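Local coordinates for uncharacterized protein (Thermoplasma acidophilum, PDB 3M4R) that is of unknown function but carries a zinc-binding class II aldolase/adducin-like domain at the start of a longer chain that probably acts as an oxidoreductase, at residues Ala133-Ser138 with Ser209-Phe214; Thr117-Phe122 with Lys170-Cys175; Gly39-Lys44 with Ser65-Ile70; Ser138-Asp143 with Asp147-Ile152. All coordinates share one frame; numbering follows the deposited sequence.

Interaction 1. Residues Ala133-Ser138 with Ser209-Phe214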
loop_
_atom_site.group_PDB
_atom_site.type_symbol
_atom_site.label_atom_id
_atom_site.label_comp_id
_atom_site.label_asym_id
_atom_site.label_seq_id
_atom_site.Cartn_x
_atom_site.Cartn_y
_atom_site.Cartn_z
ATOM N N ALA A 133 2.696 7.171 -8.160
ATOM C CA ALA A 133 3.161 7.051 -9.551
ATOM C C ALA A 133 2.891 8.336 -10.316
ATOM O O ALA A 133 1.759 8.817 -10.327
ATOM C CB ALA A 133 2.469 5.894 -10.224
ATOM N N ASP A 134 3.937 8.892 -10.925
ATOM C CA ASP A 134 3.823 10.120 -11.714
ATOM C C ASP A 134 2.674 10.133 -12.764
ATOM O O ASP A 134 1.909 11.080 -12.818
ATOM C CB ASP A 134 5.154 10.435 -12.404
ATOM C CG ASP A 134 5.135 11.788 -13.074
ATOM O OD1 ASP A 134 5.018 12.782 -12.314
ATOM O OD2 ASP A 134 5.204 11.856 -14.342
ATOM N N ALA A 135 2.569 9.096 -13.583
ATOM C CA ALA A 135 1.503 9.010 -14.576
ATOM C C ALA A 135 0.098 8.959 -13.941
ATOM O O ALA A 135 -0.884 9.378 -14.552
ATOM C CB ALA A 135 1.714 7.798 -15.494
ATOM N N ILE A 136 -0.008 8.453 -12.723
ATOM C CA ILE A 136 -1.303 8.457 -12.028
ATOM C C ILE A 136 -1.644 9.871 -11.556
ATOM O O ILE A 136 -2.809 10.297 -11.621
ATOM C CB ILE A 136 -1.328 7.470 -10.872
ATOM C CG1 ILE A 136 -1.379 6.028 -11.410
ATOM C CG2 ILE A 136 -2.503 7.755 -9.938
ATOM C CD1 ILE A 136 -2.682 5.609 -12.153
ATOM N N LEU A 137 -0.633 10.596 -11.090
ATOM C CA LEU A 137 -0.811 11.969 -10.670
ATOM C C LEU A 137 -1.231 12.827 -11.860
ATOM O O LEU A 137 -2.139 13.632 -11.724
ATOM C CB LEU A 137 0.473 12.526 -10.034
ATOM C CG LEU A 137 0.877 12.114 -8.597
ATOM C CD1 LEU A 137 2.199 12.828 -8.193
ATOM C CD2 LEU A 137 -0.218 12.443 -7.577
ATOM N N SER A 138 -0.598 12.620 -13.021
ATOM C CA SER A 138 -0.938 13.356 -14.236
ATOM C C SER A 138 -2.362 13.124 -14.700
ATOM O O SER A 138 -3.079 14.074 -14.961
ATOM C CB SER A 138 -0.045 12.960 -15.410
ATOM O OG SER A 138 1.300 13.324 -15.188
ATOM N N SER A 209 0.783 1.660 -16.367
ATOM C CA SER A 209 1.238 1.641 -17.749
ATOM C C SER A 209 0.095 2.055 -18.672
ATOM O O SER A 209 0.333 2.721 -19.667
ATOM C CB SER A 209 1.881 0.293 -18.130
ATOM O OG SER A 209 0.930 -0.731 -18.372
ATOM N N ARG A 210 -1.138 1.717 -18.298
ATOM C CA ARG A 210 -2.327 2.223 -18.978
ATOM C C ARG A 210 -2.498 3.738 -18.836
ATOM O O ARG A 210 -2.860 4.426 -19.811
ATOM C CB ARG A 210 -3.596 1.474 -18.552
ATOM C CG ARG A 210 -3.569 0.006 -18.965
ATOM C CD ARG A 210 -4.689 -0.832 -18.350
ATOM N NE ARG A 210 -5.923 -0.684 -19.114
ATOM C CZ ARG A 210 -6.978 -1.494 -19.026
ATOM N NH1 ARG A 210 -8.056 -1.257 -19.760
ATOM N NH2 ARG A 210 -6.974 -2.532 -18.191
ATOM N N ALA A 211 -2.211 4.258 -17.658
ATOM C CA ALA A 211 -2.194 5.696 -17.427
ATOM C C ALA A 211 -1.143 6.357 -18.311
ATOM O O ALA A 211 -1.415 7.365 -18.954
ATOM C CB ALA A 211 -1.884 6.007 -15.946
ATOM N N GLU A 212 0.062 5.799 -18.295
ATOM C CA GLU A 212 1.175 6.348 -19.062
ATOM C C GLU A 212 0.885 6.299 -20.573
ATOM O O GLU A 212 0.978 7.317 -21.248
ATOM C CB GLU A 212 2.474 5.605 -18.739
ATOM C CG GLU A 212 3.727 6.451 -18.965
ATOM C CD GLU A 212 4.994 5.620 -18.906
ATOM O OE1 GLU A 212 5.730 5.628 -19.913
ATOM O OE2 GLU A 212 5.234 4.948 -17.876
ATOM N N ASN A 213 0.500 5.122 -21.068
ATOM C CA ASN A 213 0.023 4.946 -22.456
ATOM C C ASN A 213 -0.903 6.063 -22.886
ATOM O O ASN A 213 -0.767 6.595 -23.984
ATOM C CB ASN A 213 -0.794 3.651 -22.610
ATOM C CG ASN A 213 0.059 2.418 -22.872
ATOM O OD1 ASN A 213 1.168 2.515 -23.397
ATOM N ND2 ASN A 213 -0.481 1.234 -22.534
ATOM N N PHE A 214 -1.864 6.386 -22.023
ATOM C CA PHE A 214 -2.896 7.374 -22.328
ATOM C C PHE A 214 -2.388 8.814 -22.373
ATOM O O PHE A 214 -2.805 9.588 -23.237
ATOM C CB PHE A 214 -4.070 7.276 -21.350
ATOM C CG PHE A 214 -5.094 8.363 -21.537
ATOM C CD1 PHE A 214 -6.113 8.218 -22.470
ATOM C CD2 PHE A 214 -5.014 9.544 -20.814
ATOM C CE1 PHE A 214 -7.049 9.246 -22.672
ATOM C CE2 PHE A 214 -5.939 10.561 -21.000
ATOM C CZ PHE A 214 -6.957 10.414 -21.927
#
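Ala211 receives the tip of Ile136 on its methyl, while Ala135 presses against the backbone beside it. From CB, Ile136 sends its two branches different ways. CG2 lies anti to the backbone N and turns off from helix 209-214. CG1 stands beside that N instead (chi1 -72°) and comes within 4.6 Å of Ala211 CB. A second turn at chi2 (-67°) then brings the terminal CD1 to 3.9 Å from Ala211 CB, so the side chain ends nearer the partner helix than it starts. Leu153 of helix 146-153 touches both Ile136 and Ala211, and Val208 also lies against Ile136, so the isoleucine fills the angle where three helices meet. Helix 134-140 directly follows sheet strand 127-131 in this AraD-like domain, with Ala133 as its N-cap residue, and it leans on the last helix of this domain construct, 197-215. The two short helical segments run 58° apart in direction, with axes 8.4 Å apart at closest approach. Such nearness is possible with little more than the methyls of Ala135 and Ala211 between the helices; the backbones come closest at Ala135 CA and Glu212 CA, 5.2 Å apart. Ala135 CB points at helix 209-214 and lies 3.8 Å from Glu212 N, with the CB atoms of both Ala211 and Glu212 next to it. Ala211 CB in turn sits 3.8 Å from Ala135 O, a van der Waals contact with the carbonyl. Glu212 takes part through its CB, 4.0 Å from Ala135 CB. Its extended chain carries on past the contact, touching Met4 and Asp32 of loops.

Interaction 2. Residues Thr117-Phe122 with Lys170-Cys175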
loop_
_atom_site.group_PDB
_atom_site.type_symbol
_atom_site.label_atom_id
_atom_site.label_comp_id
_atom_site.label_asym_id
_atom_site.label_seq_id
_atom_site.Cartn_x
_atom_site.Cartn_y
_atom_site.Cartn_z
ATOM N N THR A 117 -0.040 3.595 7.152
ATOM C CA THR A 117 -0.267 2.220 7.531
ATOM C C THR A 117 -1.710 1.808 7.464
ATOM O O THR A 117 -2.012 0.646 7.139
ATOM C CB THR A 117 0.321 1.916 8.961
ATOM O OG1 THR A 117 1.757 1.983 8.894
ATOM C CG2 THR A 117 -0.108 0.552 9.427
ATOM N N PHE A 118 -2.614 2.711 7.796
ATOM C CA PHE A 118 -4.033 2.340 7.781
ATOM C C PHE A 118 -4.588 2.061 6.383
ATOM O O PHE A 118 -5.532 1.289 6.264
ATOM C CB PHE A 118 -4.892 3.347 8.486
ATOM C CG PHE A 118 -4.737 3.298 9.992
ATOM C CD1 PHE A 118 -5.214 2.224 10.700
ATOM C CD2 PHE A 118 -4.044 4.274 10.662
ATOM C CE1 PHE A 118 -5.056 2.156 12.082
ATOM C CE2 PHE A 118 -3.899 4.220 12.061
ATOM C CZ PHE A 118 -4.406 3.148 12.762
ATOM N N LEU A 119 -3.958 2.591 5.321
ATOM C CA LEU A 119 -4.384 2.181 3.945
ATOM C C LEU A 119 -4.220 0.680 3.766
ATOM O O LEU A 119 -5.030 -0.020 3.087
ATOM C CB LEU A 119 -3.581 2.886 2.844
ATOM C CG LEU A 119 -3.592 4.411 2.774
ATOM C CD1 LEU A 119 -2.682 4.944 1.627
ATOM C CD2 LEU A 119 -5.026 4.944 2.643
ATOM N N HIS A 120 -3.158 0.185 4.371
ATOM C CA HIS A 120 -2.771 -1.219 4.268
ATOM C C HIS A 120 -3.633 -2.127 5.156
ATOM O O HIS A 120 -4.113 -3.238 4.742
ATOM C CB HIS A 120 -1.305 -1.314 4.640
ATOM C CG HIS A 120 -0.413 -0.625 3.647
ATOM N ND1 HIS A 120 0.192 -1.314 2.610
ATOM C CD2 HIS A 120 -0.043 0.673 3.510
ATOM C CE1 HIS A 120 0.890 -0.454 1.876
ATOM N NE2 HIS A 120 0.771 0.757 2.397
ATOM N N ALA A 121 -3.789 -1.688 6.392
ATOM C CA ALA A 121 -4.500 -2.503 7.405
ATOM C C ALA A 121 -5.939 -2.711 7.009
ATOM O O ALA A 121 -6.487 -3.782 7.226
ATOM C CB ALA A 121 -4.428 -1.840 8.842
ATOM N N PHE A 122 -6.535 -1.682 6.413
ATOM C CA PHE A 122 -7.958 -1.652 6.119
ATOM C C PHE A 122 -8.341 -2.277 4.760
ATOM O O PHE A 122 -9.509 -2.313 4.450
ATOM C CB PHE A 122 -8.492 -0.233 6.123
ATOM C CG PHE A 122 -8.556 0.422 7.482
ATOM C CD1 PHE A 122 -8.456 -0.298 8.657
ATOM C CD2 PHE A 122 -8.775 1.780 7.563
ATOM C CE1 PHE A 122 -8.552 0.352 9.874
ATOM C CE2 PHE A 122 -8.881 2.437 8.762
ATOM C CZ PHE A 122 -8.761 1.728 9.923
ATOM N N LYS A 170 -10.208 5.418 5.913
ATOM C CA LYS A 170 -11.620 5.034 6.088
ATOM C C LYS A 170 -12.438 4.977 4.771
ATOM O O LYS A 170 -13.253 4.079 4.542
ATOM C CB LYS A 170 -12.263 6.068 7.005
ATOM C CG LYS A 170 -11.605 6.085 8.401
ATOM C CD LYS A 170 -12.546 5.740 9.490
ATOM C CE LYS A 170 -13.187 4.362 9.358
ATOM N NZ LYS A 170 -14.362 4.415 10.254
ATOM N N GLU A 171 -12.205 5.942 3.903
ATOM C CA GLU A 171 -12.850 5.957 2.572
ATOM C C GLU A 171 -12.357 4.829 1.698
ATOM O O GLU A 171 -13.136 4.217 0.960
ATOM C CB GLU A 171 -12.518 7.241 1.871
ATOM C CG GLU A 171 -13.314 8.389 2.364
ATOM C CD GLU A 171 -14.801 8.238 2.050
ATOM O OE1 GLU A 171 -15.179 8.067 0.867
ATOM O OE2 GLU A 171 -15.580 8.277 3.016
ATOM N N VAL A 172 -11.051 4.575 1.773
ATOM C CA VAL A 172 -10.466 3.477 1.062
ATOM C C VAL A 172 -11.116 2.178 1.543
ATOM O O VAL A 172 -11.563 1.356 0.732
ATOM C CB VAL A 172 -8.945 3.462 1.235
ATOM C CG1 VAL A 172 -8.392 2.155 0.853
ATOM C CG2 VAL A 172 -8.329 4.609 0.477
HETATM N N MSE A 173 -11.178 2.011 2.860
HETATM C CA MSE A 173 -11.806 0.855 3.433
HETATM C C MSE A 173 -13.209 0.667 2.878
HETATM O O MSE A 173 -13.571 -0.428 2.481
HETATM C CB MSE A 173 -11.909 1.002 4.957
HETATM C CG MSE A 173 -12.426 -0.234 5.642
HETATM SE SE MSE A 173 -12.408 -0.014 7.598
HETATM C CE MSE A 173 -14.086 0.906 7.807
ATOM N N ASN A 174 -13.998 1.732 2.889
ATOM C CA ASN A 174 -15.404 1.644 2.513
ATOM C C ASN A 174 -15.647 1.502 0.995
ATOM O O ASN A 174 -16.665 0.957 0.607
ATOM C CB ASN A 174 -16.176 2.847 3.042
ATOM C CG ASN A 174 -16.211 2.908 4.582
ATOM O OD1 ASN A 174 -16.219 1.870 5.294
ATOM N ND2 ASN A 174 -16.236 4.135 5.107
ATOM N N CYS A 175 -14.715 1.935 0.146
ATOM C CA CYS A 175 -14.946 1.841 -1.294
ATOM C C CYS A 175 -14.411 0.532 -1.851
ATOM O O CYS A 175 -14.748 0.147 -2.949
ATOM C CB CYS A 175 -14.340 3.030 -2.022
ATOM S SG CYS A 175 -15.093 4.572 -1.509
#
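Phe122 lies under the selenium of Met173, the residue being selenomethionine in this crystal. SE stands over one ring face, 4.0 Å from the centroid and only 17° from the ring normal, a Met-aromatic contact. The Met173 chain gets there by running straight out: CG is anti to the backbone N (chi1 -174°) and SE continues the line. Closer to the backbones the two side chains start side by side, Phe122 CB being 3.8 Å from Met173 CB, and Met173 CG rests equally near Phe122 O. Phe118 CB covers the opposite ring face, and Lys170 N approaches the edge, 4.2 Å from Phe122 CD2. Leu119 and Val172 meet at about a right angle, methyl to methyl, CD2 to CG2 at 4.0 Å. With an alanine at Phe122, the selenium is likely to lose its aromatic partner and a gap to open between Phe118 and Met173. The side chain of Leu119 is about 5 Å from the zinc ion, beside its ligands Glu116 and His130. Helix 117-121 is thus wedged between helix 166-175, where Ala169 touches Phe118, Leu119 and Phe122, and strand 54-61, where Leu58 meets His120 and Ala121, while helix 94-103 packs on Phe118.

Interaction 3. Residues Gly39-Lys44 with Ser65-Ile70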
loop_
_atom_site.group_PDB
_atom_site.type_symbol
_atom_site.label_atom_id
_atom_site.label_comp_id
_atom_site.label_asym_id
_atom_site.label_seq_id
_atom_site.Cartn_x
_atom_site.Cartn_y
_atom_site.Cartn_z
ATOM N N GLY A 39 5.773 6.139 -1.097
ATOM C CA GLY A 39 5.244 4.821 -1.433
ATOM C C GLY A 39 5.441 3.857 -0.276
ATOM O O GLY A 39 6.318 4.039 0.570
ATOM N N ASN A 40 4.637 2.819 -0.240
ATOM C CA ASN A 40 4.735 1.902 0.848
ATOM C C ASN A 40 4.019 0.600 0.504
ATOM O O ASN A 40 3.095 0.567 -0.298
ATOM C CB ASN A 40 4.277 2.567 2.176
ATOM C CG ASN A 40 3.222 3.618 1.972
ATOM O OD1 ASN A 40 2.075 3.279 1.692
ATOM N ND2 ASN A 40 3.604 4.899 2.052
ATOM N N THR A 41 4.533 -0.467 1.071
ATOM C CA THR A 41 4.043 -1.771 0.858
ATOM C C THR A 41 3.830 -2.466 2.198
ATOM O O THR A 41 4.372 -2.032 3.251
ATOM C CB THR A 41 5.085 -2.566 0.091
ATOM O OG1 THR A 41 6.347 -2.476 0.797
ATOM C CG2 THR A 41 5.234 -1.980 -1.357
ATOM N N SER A 42 3.140 -3.603 2.138
ATOM C CA SER A 42 2.834 -4.359 3.329
ATOM C C SER A 42 2.457 -5.791 3.010
ATOM O O SER A 42 2.084 -6.103 1.899
ATOM C CB SER A 42 1.729 -3.705 4.115
ATOM O OG SER A 42 0.482 -3.821 3.468
ATOM N N VAL A 43 2.652 -6.661 3.983
ATOM C CA VAL A 43 2.192 -8.020 3.907
ATOM C C VAL A 43 1.560 -8.392 5.262
ATOM O O VAL A 43 2.121 -8.069 6.301
ATOM C CB VAL A 43 3.323 -8.983 3.543
ATOM C CG1 VAL A 43 4.459 -8.883 4.524
ATOM C CG2 VAL A 43 2.767 -10.421 3.371
ATOM N N LYS A 44 0.394 -9.031 5.218
ATOM C CA LYS A 44 -0.253 -9.572 6.409
ATOM C C LYS A 44 0.228 -11.009 6.671
ATOM O O LYS A 44 0.227 -11.870 5.779
ATOM C CB LYS A 44 -1.768 -9.525 6.268
ATOM C CG LYS A 44 -2.296 -8.092 6.197
ATOM C CD LYS A 44 -3.782 -8.074 5.880
ATOM C CE LYS A 44 -4.289 -6.622 5.641
ATOM N NZ LYS A 44 -3.772 -5.999 4.371
ATOM N N SER A 65 14.202 3.038 5.608
ATOM C CA SER A 65 14.733 2.867 4.260
ATOM C C SER A 65 13.723 3.287 3.196
ATOM O O SER A 65 12.509 3.267 3.452
ATOM C CB SER A 65 15.082 1.368 4.023
ATOM O OG SER A 65 15.555 1.105 2.689
ATOM N N ASN A 66 14.231 3.599 2.003
ATOM C CA ASN A 66 13.370 3.772 0.854
ATOM C C ASN A 66 13.021 2.356 0.355
ATOM O O ASN A 66 13.661 1.378 0.747
ATOM C CB ASN A 66 14.023 4.666 -0.216
ATOM C CG ASN A 66 14.066 6.159 0.198
ATOM O OD1 ASN A 66 13.388 6.589 1.141
ATOM N ND2 ASN A 66 14.835 6.942 -0.527
ATOM N N LEU A 67 11.969 2.252 -0.442
ATOM C CA LEU A 67 11.459 0.979 -0.968
ATOM C C LEU A 67 12.485 0.237 -1.835
ATOM O O LEU A 67 12.553 -0.997 -1.830
ATOM C CB LEU A 67 10.258 1.267 -1.872
ATOM C CG LEU A 67 8.904 1.471 -1.189
ATOM C CD1 LEU A 67 7.857 1.854 -2.240
ATOM C CD2 LEU A 67 8.528 0.181 -0.458
ATOM N N GLY A 68 13.243 1.021 -2.573
ATOM C CA GLY A 68 14.166 0.521 -3.627
ATOM C C GLY A 68 15.258 -0.423 -3.126
ATOM O O GLY A 68 15.616 -1.390 -3.822
ATOM N N THR A 69 15.751 -0.149 -1.911
ATOM C CA THR A 69 16.872 -0.863 -1.304
ATOM C C THR A 69 16.459 -1.473 0.038
ATOM O O THR A 69 17.282 -1.769 0.881
ATOM C CB THR A 69 18.085 0.100 -1.128
ATOM O OG1 THR A 69 17.707 1.191 -0.299
ATOM C CG2 THR A 69 18.518 0.659 -2.460
ATOM N N ILE A 70 15.167 -1.715 0.203
ATOM C CA ILE A 70 14.650 -2.152 1.481
ATOM C C ILE A 70 15.114 -3.603 1.767
ATOM O O ILE A 70 15.474 -4.359 0.855
ATOM C CB ILE A 70 13.137 -2.010 1.533
ATOM C CG1 ILE A 70 12.653 -1.850 3.000
ATOM C CG2 ILE A 70 12.440 -3.195 0.827
ATOM C CD1 ILE A 70 11.261 -1.239 3.074
#
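Leu67 spreads its two methyls over Gly39 and the start of strand 40-48. Its CG lies beside the backbone N, anti to the carbonyl carbon (chi1 -82°), and chi2 of 176° completes the fork: CD1 goes to the backbone of Gly39, CD2 to the side chain of Thr41. CD1 sits 3.7 Å from Gly39 C and 3.9 Å from Asn40 N, over the face of the Gly39-Asn40 peptide. Glycine suits this place, because a CB on residue 39 would come within about 3.1 Å of Leu67 CD1 and, at these backbone angles, would also jam against the preceding carbonyl. Thr41 turns toward Leu67 and offers both branches, OG1 at 3.7 Å and CG2 at 4.0 Å from Leu67 CD2. Its chi1 of 53° presents them together, setting OG1 between the backbone N and the carbonyl carbon and CG2 beside the N. The hydroxyl is not wasted on the methyl: it hydrogen-bonds Ser24 OG of helix 16-28, whose residue also touches Leu67. Cut back to an alanine, Leu67 would probably leave a gap over Gly39 and beside Thr41, where its two methyls now rest. Just before Leu67, Ser65 OG donates to Asn66 O at 2.7 Å, in the carbonyl plane on a lone pair. Asn40 faces the other way, its OD1 bonded to His120 NE2 and its ND2 to OE1 of the zinc ligand Glu116. The strand start packed beneath Leu67 therefore supplies a second-shell residue to the zinc site of this class II aldolase-type domain.

Interaction 4. Residues Ser138-Asp143 with Asp147-Ile152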
loop_
_atom_site.group_PDB
_atom_site.type_symbol
_atom_site.label_atom_id
_atom_site.label_comp_id
_atom_site.label_asym_id
_atom_site.label_seq_id
_atom_site.Cartn_x
_atom_site.Cartn_y
_atom_site.Cartn_z
ATOM N N SER A 138 -0.598 12.620 -13.021
ATOM C CA SER A 138 -0.938 13.356 -14.236
ATOM C C SER A 138 -2.362 13.124 -14.700
ATOM O O SER A 138 -3.079 14.074 -14.961
ATOM C CB SER A 138 -0.045 12.960 -15.410
ATOM O OG SER A 138 1.300 13.324 -15.188
ATOM N N ILE A 139 -2.763 11.858 -14.818
ATOM C CA ILE A 139 -4.094 11.555 -15.321
ATOM C C ILE A 139 -5.168 12.039 -14.365
ATOM O O ILE A 139 -6.213 12.512 -14.800
ATOM C CB ILE A 139 -4.302 10.050 -15.684
ATOM C CG1 ILE A 139 -5.373 9.950 -16.781
ATOM C CG2 ILE A 139 -4.696 9.235 -14.462
ATOM C CD1 ILE A 139 -5.553 8.579 -17.374
ATOM N N THR A 140 -4.906 11.953 -13.070
ATOM C CA THR A 140 -5.894 12.364 -12.083
ATOM C C THR A 140 -5.901 13.878 -11.890
ATOM O O THR A 140 -6.843 14.413 -11.328
ATOM C CB THR A 140 -5.729 11.617 -10.773
ATOM O OG1 THR A 140 -4.440 11.876 -10.200
ATOM C CG2 THR A 140 -5.904 10.110 -11.011
ATOM N N ASN A 141 -4.865 14.559 -12.374
ATOM C CA ASN A 141 -4.808 16.021 -12.320
ATOM C C ASN A 141 -5.409 16.710 -13.554
ATOM O O ASN A 141 -5.401 17.914 -13.606
ATOM C CB ASN A 141 -3.368 16.523 -12.101
ATOM C CG ASN A 141 -3.043 16.685 -10.652
ATOM O OD1 ASN A 141 -3.645 17.505 -9.967
ATOM N ND2 ASN A 141 -2.114 15.880 -10.154
ATOM N N THR A 142 -5.907 15.938 -14.525
ATOM C CA THR A 142 -6.679 16.455 -15.659
ATOM C C THR A 142 -8.131 16.630 -15.227
ATOM O O THR A 142 -8.518 16.194 -14.151
ATOM C CB THR A 142 -6.712 15.477 -16.869
ATOM O OG1 THR A 142 -7.524 14.338 -16.550
ATOM C CG2 THR A 142 -5.315 15.016 -17.298
ATOM N N ASP A 143 -8.951 17.221 -16.093
ATOM C CA ASP A 143 -10.363 17.407 -15.780
ATOM C C ASP A 143 -11.196 16.202 -16.199
ATOM O O ASP A 143 -12.416 16.281 -16.270
ATOM C CB ASP A 143 -10.878 18.694 -16.442
ATOM C CG ASP A 143 -10.202 19.938 -15.886
ATOM O OD1 ASP A 143 -9.850 19.941 -14.701
ATOM O OD2 ASP A 143 -10.020 20.908 -16.628
ATOM N N ASP A 147 -15.144 8.473 -13.800
ATOM C CA ASP A 147 -15.647 7.309 -14.494
ATOM C C ASP A 147 -14.918 7.080 -15.806
ATOM O O ASP A 147 -14.724 5.935 -16.209
ATOM C CB ASP A 147 -17.161 7.402 -14.749
ATOM C CG ASP A 147 -17.997 7.181 -13.480
ATOM O OD1 ASP A 147 -17.433 7.006 -12.382
ATOM O OD2 ASP A 147 -19.247 7.179 -13.576
ATOM N N GLN A 148 -14.520 8.136 -16.499
ATOM C CA GLN A 148 -13.744 7.914 -17.704
ATOM C C GLN A 148 -12.301 7.512 -17.330
ATOM O O GLN A 148 -11.672 6.688 -17.994
ATOM C CB GLN A 148 -13.803 9.124 -18.635
ATOM C CG GLN A 148 -15.193 9.420 -19.186
ATOM C CD GLN A 148 -15.167 10.604 -20.096
ATOM O OE1 GLN A 148 -14.204 11.358 -20.113
ATOM N NE2 GLN A 148 -16.210 10.768 -20.880
ATOM N N ILE A 149 -11.782 8.060 -16.255
ATOM C CA ILE A 149 -10.503 7.552 -15.734
ATOM C C ILE A 149 -10.526 6.026 -15.453
ATOM O O ILE A 149 -9.608 5.302 -15.858
ATOM C CB ILE A 149 -10.017 8.341 -14.523
ATOM C CG1 ILE A 149 -9.700 9.801 -14.939
ATOM C CG2 ILE A 149 -8.743 7.701 -13.974
ATOM C CD1 ILE A 149 -9.282 10.698 -13.773
ATOM N N ALA A 150 -11.592 5.545 -14.817
ATOM C CA ALA A 150 -11.778 4.113 -14.556
ATOM C C ALA A 150 -11.852 3.297 -15.863
ATOM O O ALA A 150 -11.246 2.218 -15.957
ATOM C CB ALA A 150 -13.033 3.889 -13.709
ATOM N N LYS A 151 -12.530 3.814 -16.891
ATOM C CA LYS A 151 -12.622 3.071 -18.145
ATOM C C LYS A 151 -11.226 2.982 -18.797
ATOM O O LYS A 151 -10.926 1.999 -19.472
ATOM C CB LYS A 151 -13.692 3.640 -19.122
ATOM C CG LYS A 151 -15.128 3.761 -18.517
ATOM C CD LYS A 151 -16.365 3.725 -19.511
ATOM C CE LYS A 151 -16.044 3.886 -20.940
ATOM N NZ LYS A 151 -17.234 4.016 -21.957
ATOM N N ILE A 152 -10.374 3.980 -18.564
ATOM C CA ILE A 152 -9.033 4.003 -19.149
ATOM C C ILE A 152 -8.148 2.979 -18.439
ATOM O O ILE A 152 -7.428 2.212 -19.070
ATOM C CB ILE A 152 -8.374 5.410 -19.021
ATOM C CG1 ILE A 152 -9.113 6.435 -19.904
ATOM C CG2 ILE A 152 -6.914 5.374 -19.447
ATOM C CD1 ILE A 152 -8.865 7.897 -19.539
#
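Ile139 O is held by its own chain and covered by Ile149. Thr142 OG1 donates to it at 2.8 Å, tilted 23° from the carbonyl plane, and Thr142 N adds a weak bond. Ile149 CD1 lies 3.7 Å from the same oxygen, so an apolar methyl covers a carbonyl already satisfied within its own turn. Thr142 OG1 also accepts from Leu144 N, as in an ST turn, which pins the bend between the helices. Ile149 CD1 continues to Thr140 CA at 4.1 Å, and Ile149 CG2 faces Ile139 CG2 at a looser 4.4 Å. The isoleucines at the other end meet tip to tip: Ile139 CD1 is 4.0 Å from Ile152 CD1 and nearly as close to Ile152 CG2. Ile139 reaches that far because CG1 is anti to its backbone N (chi1 -152°), which leaves CG2 in the crowded place between N and carbonyl carbon. Phe214 of helix 197-215 touches both Ile139 and Ile152 and covers this apolar end. Thr140 turns its hydroxyl elsewhere, to Ile136 O within its helix and to Lys187 N, in the loop that carries zinc ligand His188. The arrangement is a pair of successive helices closed on each other by a short turn, forming the crossover connection from strand 127-131 to strand 156-159, parallel to it in the sheet of the AraD-like fold.

All four contacts are mostly buried, but their places differ. Interactions 2 and 3 have centres about 10 and 9 Å from the centre of the chain and flank the zinc site; those of interactions 1 and 4 are about 18 and 20 Å from it, in the helical layer beyond. Interactions 1 and 4 share helix 134-140 and meet where the Phe214 ring of segment 209-214 packs on Ile139 and Ile152; the contacts themselves are made largely by alanine and isoleucine methyls. Interactions 2 and 3, about 18 Å apart between centres, are tied by polar links, His120 ND1 to Ser42 OG and His120 O to Lys44 NZ. Interaction 2 alone uses an aromatic ring, and interaction 3 alone sets a loop against a strand.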